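Local coordinates for putative TRAP PERIPLASMIC SOLUTE BINDING PROTEIN (Haemophilus influenzae, PDB 4PBQ), which probably captures the sugar acid L-gulonate in the periplasm and delivers it to a TRAP-type membrane transporter, at residues A[143-154]-A[221-232]. Residues are numbered along the deposited sequence; the frame is centred on the assembly and turned at random.
With 2UF (L-gulonate), chain D.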
loop_
_atom_site.group_PDB
_atom_site.type_symbol
_atom_site.label_atom_id
_atom_site.label_comp_id
_atom_site.label_asym_id
_atom_site.label_seq_id
_atom_site.Cartn_x
_atom_site.Cartn_y
_atom_site.Cartn_z
HETATM N N MSE A 143 2.274 2.371 -6.712
HETATM C CA MSE A 143 1.618 3.300 -5.803
HETATM C C MSE A 143 0.183 2.898 -5.484
HETATM O O MSE A 143 -0.627 2.622 -6.368
HETATM C CB MSE A 143 1.653 4.715 -6.425
HETATM C CG MSE A 143 0.736 5.716 -5.780
HETATM SE SE MSE A 143 0.773 7.500 -6.584
HETATM C CE MSE A 143 -1.006 8.062 -6.145
ATOM N N ASN A 144 -0.124 2.834 -4.187
ATOM C CA ASN A 144 -1.502 2.882 -3.751
ATOM C C ASN A 144 -1.826 4.303 -3.268
ATOM O O ASN A 144 -2.875 4.847 -3.584
ATOM C CB ASN A 144 -1.776 1.810 -2.691
ATOM C CG ASN A 144 -1.880 0.434 -3.296
ATOM O OD1 ASN A 144 -2.277 0.305 -4.441
ATOM N ND2 ASN A 144 -1.517 -0.588 -2.547
ATOM N N GLY A 145 -0.897 4.910 -2.519
ATOM C CA GLY A 145 -0.954 6.331 -2.272
ATOM C C GLY A 145 -0.890 6.732 -0.811
ATOM O O GLY A 145 -0.806 5.872 0.090
ATOM N N PHE A 146 -0.911 8.041 -0.585
ATOM C CA PHE A 146 -1.033 8.530 0.783
ATOM C C PHE A 146 -2.353 8.153 1.383
ATOM O O PHE A 146 -3.396 8.220 0.739
ATOM C CB PHE A 146 -0.853 10.026 0.825
ATOM C CG PHE A 146 0.573 10.461 0.640
ATOM C CD1 PHE A 146 1.454 10.491 1.710
ATOM C CD2 PHE A 146 1.027 10.828 -0.609
ATOM C CE1 PHE A 146 2.763 10.891 1.538
ATOM C CE2 PHE A 146 2.342 11.231 -0.808
ATOM C CZ PHE A 146 3.218 11.267 0.255
ATOM N N ARG A 147 -2.318 7.830 2.671
ATOM C CA ARG A 147 -3.522 7.424 3.358
ATOM C C ARG A 147 -4.245 8.610 4.014
ATOM O O ARG A 147 -3.617 9.505 4.582
ATOM C CB ARG A 147 -3.177 6.356 4.408
ATOM C CG ARG A 147 -2.508 5.131 3.792
ATOM C CD ARG A 147 -2.064 4.152 4.794
ATOM N NE ARG A 147 -3.108 3.282 5.334
ATOM C CZ ARG A 147 -3.455 2.111 4.823
ATOM N NH1 ARG A 147 -2.837 1.645 3.741
ATOM N NH2 ARG A 147 -4.383 1.392 5.407
ATOM N N VAL A 148 -5.565 8.592 3.902
ATOM C CA VAL A 148 -6.434 9.603 4.508
ATOM C C VAL A 148 -7.411 8.901 5.459
ATOM O O VAL A 148 -7.612 7.687 5.378
ATOM C CB VAL A 148 -7.161 10.476 3.459
ATOM C CG1 VAL A 148 -6.152 11.157 2.575
ATOM C CG2 VAL A 148 -8.142 9.661 2.622
ATOM N N ILE A 149 -7.979 9.656 6.389
ATOM C CA ILE A 149 -8.923 9.092 7.357
ATOM C C ILE A 149 -10.367 9.313 6.932
ATOM O O ILE A 149 -10.783 10.436 6.677
ATOM C CB ILE A 149 -8.719 9.742 8.743
ATOM C CG1 ILE A 149 -7.294 9.474 9.239
ATOM C CG2 ILE A 149 -9.748 9.202 9.733
ATOM C CD1 ILE A 149 -6.915 10.286 10.484
ATOM N N SER A 150 -11.125 8.234 6.806
ATOM C CA SER A 150 -12.546 8.345 6.593
ATOM C C SER A 150 -13.251 8.128 7.936
ATOM O O SER A 150 -12.773 7.379 8.775
ATOM C CB SER A 150 -13.040 7.361 5.544
ATOM O OG SER A 150 -12.948 6.019 5.951
ATOM N N SER A 151 -14.389 8.772 8.130
ATOM C CA SER A 151 -14.960 8.842 9.457
ATOM C C SER A 151 -16.414 9.270 9.446
ATOM O O SER A 151 -16.804 10.150 8.680
ATOM C CB SER A 151 -14.153 9.852 10.284
ATOM O OG SER A 151 -14.696 9.945 11.574
ATOM N N ASN A 152 -17.207 8.700 10.351
ATOM C CA ASN A 152 -18.569 9.162 10.589
ATOM C C ASN A 152 -18.565 10.467 11.369
ATOM O O ASN A 152 -19.568 11.157 11.418
ATOM C CB ASN A 152 -19.362 8.156 11.408
ATOM C CG ASN A 152 -19.589 6.849 10.683
ATOM O OD1 ASN A 152 -19.682 6.812 9.463
ATOM N ND2 ASN A 152 -19.690 5.772 11.439
ATOM N N LYS A 153 -17.429 10.761 11.996
ATOM C CA LYS A 153 -17.294 11.901 12.896
ATOM C C LYS A 153 -16.367 12.949 12.281
ATOM O O LYS A 153 -15.305 12.615 11.795
ATOM C CB LYS A 153 -16.686 11.435 14.233
ATOM C CG LYS A 153 -17.562 10.498 15.086
ATOM C CD LYS A 153 -16.798 10.029 16.336
ATOM C CE LYS A 153 -17.621 9.098 17.237
ATOM N NZ LYS A 153 -16.744 8.334 18.213
ATOM N N LYS A 154 -16.743 14.223 12.352
ATOM C CA LYS A 154 -15.879 15.275 11.856
ATOM C C LYS A 154 -14.590 15.378 12.694
ATOM O O LYS A 154 -14.637 15.375 13.920
ATOM C CB LYS A 154 -16.641 16.598 11.834
ATOM C CG LYS A 154 -15.799 17.808 11.524
ATOM C CD LYS A 154 -16.627 19.101 11.577
ATOM C CE LYS A 154 -17.177 19.466 10.215
ATOM N NZ LYS A 154 -17.795 20.832 10.216
ATOM N N GLN A 221 -19.212 6.752 4.808
ATOM C CA GLN A 221 -18.262 7.567 5.562
ATOM C C GLN A 221 -18.379 9.010 5.109
ATOM O O GLN A 221 -17.773 9.395 4.109
ATOM C CB GLN A 221 -16.838 7.061 5.350
ATOM C CG GLN A 221 -16.570 5.642 5.818
ATOM C CD GLN A 221 -16.152 5.595 7.282
ATOM O OE1 GLN A 221 -14.972 5.454 7.594
ATOM N NE2 GLN A 221 -17.117 5.748 8.170
ATOM N N LYS A 222 -19.110 9.805 5.879
ATOM C CA LYS A 222 -19.406 11.201 5.516
ATOM C C LYS A 222 -18.129 12.021 5.369
ATOM O O LYS A 222 -17.978 12.771 4.411
ATOM C CB LYS A 222 -20.298 11.838 6.573
ATOM C CG LYS A 222 -20.745 13.268 6.244
ATOM C CD LYS A 222 -21.800 13.748 7.259
ATOM C CE LYS A 222 -22.640 14.915 6.735
ATOM N NZ LYS A 222 -22.067 16.258 7.058
ATOM N N TYR A 223 -17.217 11.886 6.325
ATOM C CA TYR A 223 -16.050 12.749 6.362
ATOM C C TYR A 223 -14.803 12.061 5.891
ATOM O O TYR A 223 -14.548 10.896 6.204
ATOM C CB TYR A 223 -15.825 13.312 7.779
ATOM C CG TYR A 223 -17.015 14.074 8.313
ATOM C CD1 TYR A 223 -17.233 15.388 7.951
ATOM C CD2 TYR A 223 -17.929 13.460 9.149
ATOM C CE1 TYR A 223 -18.326 16.091 8.428
ATOM C CE2 TYR A 223 -19.033 14.143 9.623
ATOM C CZ TYR A 223 -19.223 15.462 9.260
ATOM O OH TYR A 223 -20.318 16.147 9.732
ATOM N N ILE A 224 -14.020 12.806 5.136
ATOM C CA ILE A 224 -12.699 12.361 4.721
ATOM C C ILE A 224 -11.724 13.433 5.111
ATOM O O ILE A 224 -11.838 14.590 4.703
ATOM C CB ILE A 224 -12.631 12.067 3.203
ATOM C CG1 ILE A 224 -13.628 10.972 2.838
ATOM C CG2 ILE A 224 -11.225 11.651 2.815
ATOM C CD1 ILE A 224 -13.740 10.691 1.350
ATOM N N ILE A 225 -10.790 13.062 5.961
ATOM C CA ILE A 225 -9.830 14.006 6.490
ATOM C C ILE A 225 -8.460 13.758 5.848
ATOM O O ILE A 225 -7.868 12.674 6.004
ATOM C CB ILE A 225 -9.775 13.884 8.016
ATOM C CG1 ILE A 225 -11.183 14.112 8.625
ATOM C CG2 ILE A 225 -8.759 14.856 8.574
ATOM C CD1 ILE A 225 -12.056 12.826 8.822
ATOM N N GLN A 226 -7.963 14.765 5.133
ATOM C CA GLN A 226 -6.761 14.613 4.314
ATOM C C GLN A 226 -5.455 14.661 5.101
ATOM O O GLN A 226 -4.610 15.527 4.907
ATOM C CB GLN A 226 -6.744 15.655 3.221
ATOM C CG GLN A 226 -5.778 15.376 2.117
ATOM C CD GLN A 226 -5.895 16.424 1.036
ATOM O OE1 GLN A 226 -5.044 17.313 0.917
ATOM N NE2 GLN A 226 -6.981 16.357 0.269
ATOM N N SER A 227 -5.298 13.690 5.974
ATOM C CA SER A 227 -4.129 13.596 6.831
ATOM C C SER A 227 -2.839 13.267 6.087
ATOM O O SER A 227 -1.791 13.819 6.391
ATOM C CB SER A 227 -4.390 12.567 7.927
ATOM O OG SER A 227 -4.886 11.335 7.412
ATOM N N ASN A 228 -2.921 12.380 5.099
ATOM C CA ASN A 228 -1.749 11.920 4.364
ATOM C C ASN A 228 -0.634 11.515 5.330
ATOM O O ASN A 228 0.529 11.875 5.145
ATOM C CB ASN A 228 -1.267 12.973 3.371
ATOM C CG ASN A 228 -2.288 13.259 2.283
ATOM O OD1 ASN A 228 -3.127 12.420 2.003
ATOM N ND2 ASN A 228 -2.205 14.428 1.656
ATOM N N HIS A 229 -1.022 10.786 6.376
ATOM C CA HIS A 229 -0.089 10.420 7.441
ATOM C C HIS A 229 0.973 9.390 7.057
ATOM O O HIS A 229 2.065 9.385 7.612
ATOM C CB HIS A 229 -0.873 9.952 8.667
ATOM C CG HIS A 229 -1.911 8.907 8.373
ATOM N ND1 HIS A 229 -3.154 9.213 7.862
ATOM C CD2 HIS A 229 -1.883 7.559 8.505
ATOM C CE1 HIS A 229 -3.846 8.097 7.688
ATOM N NE2 HIS A 229 -3.102 7.079 8.088
ATOM N N ILE A 230 0.632 8.512 6.107
ATOM C CA ILE A 230 1.441 7.348 5.747
ATOM C C ILE A 230 1.300 7.149 4.234
ATOM O O ILE A 230 0.201 7.378 3.690
ATOM C CB ILE A 230 0.981 6.084 6.512
ATOM C CG1 ILE A 230 1.456 6.140 7.976
ATOM C CG2 ILE A 230 1.442 4.781 5.797
ATOM C CD1 ILE A 230 0.961 4.980 8.863
ATOM N N PHE A 231 2.391 6.782 3.562
ATOM C CA PHE A 231 2.345 6.478 2.124
ATOM C C PHE A 231 2.380 4.973 1.942
ATOM O O PHE A 231 3.272 4.313 2.450
ATOM C CB PHE A 231 3.530 7.080 1.355
ATOM C CG PHE A 231 3.454 6.802 -0.132
ATOM C CD1 PHE A 231 2.737 7.641 -0.982
ATOM C CD2 PHE A 231 4.012 5.655 -0.658
ATOM C CE1 PHE A 231 2.634 7.345 -2.357
ATOM C CE2 PHE A 231 3.910 5.361 -2.030
ATOM C CZ PHE A 231 3.213 6.203 -2.861
ATOM N N SER A 232 1.429 4.425 1.190
ATOM C CA SER A 232 1.357 2.984 0.962
ATOM C C SER A 232 1.758 2.602 -0.466
ATOM O O SER A 232 1.036 2.907 -1.416
ATOM C CB SER A 232 -0.058 2.519 1.230
ATOM O OG SER A 232 -0.325 2.377 2.615
HETATM O O6A 2UF D . -5.955 -3.319 4.328
HETATM C C6 2UF D . -5.441 -2.198 4.215
HETATM O O6B 2UF D . -5.863 -1.154 4.735
HETATM C C5 2UF D . -4.200 -2.094 3.303
HETATM O O5 2UF D . -4.149 -0.791 2.765
HETATM C C4 2UF D . -2.907 -2.381 4.098
HETATM O O4 2UF D . -2.902 -3.748 4.542
HETATM C C3 2UF D . -1.675 -2.085 3.217
HETATM O O3 2UF D . -1.753 -2.730 1.900
HETATM C C2 2UF D . -0.373 -2.533 3.903
HETATM O O2 2UF D . 0.658 -1.900 3.170
HETATM C C1 2UF D . -0.283 -2.022 5.374
HETATM O O1 2UF D . 1.027 -2.349 5.865
#
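Arg147 reaches past Ser232 to the bound L-gulonate, its NH1 giving one hydrogen bond to Ser232 OG (2.8 Å) and another to ligand O5 (2.9 Å). A bend at chi3 (79°) turns the guanidinium edge toward the sugar acid, and Arg147 NH2 reaches carboxylate oxygen O6B at 3.0 Å. Glu206 forms a salt bridge with Arg147 NE and also accepts from His229 NE2; bonds at NE, NH1 and NH2 should hold the guanidinium against rotation. Ser232 OG is also hydrogen-bonded to Glu104, itself a ligand of the gulonate. Ser227 OG meets the His229 ring at its edge, bonded to ND1. Asn144 and Gly145 face Ser232 in a classic beta bulge, both backbone N-H groups sharing Ser232 O. Phe231 drives its ring edge into the face of Phe146, a T-shaped stack with planes 77° apart and Phe231 CD1 above the centre of the Phe146 ring. Past the inverse gamma turn centred on Gln226, Ile225 N bonds Ile149 O (2.7 Å, 175°). Ser150 OG donates to Gln221 OE1 (2.7 Å). Lys154 CB lies over the Tyr223 ring, 3.9 Å from its centroid, and Lys222 CG covers the opposite face. This antiparallel pairing carries pocket residue Arg147 to the ligand. Strand 136-151 runs between 204-208 and the interrupted partner 223-225/231-239; helix 209-214 packs on Val148 and Ile224, helix 112-119 on the phenylalanine pair, and helix 248-281 on Met143.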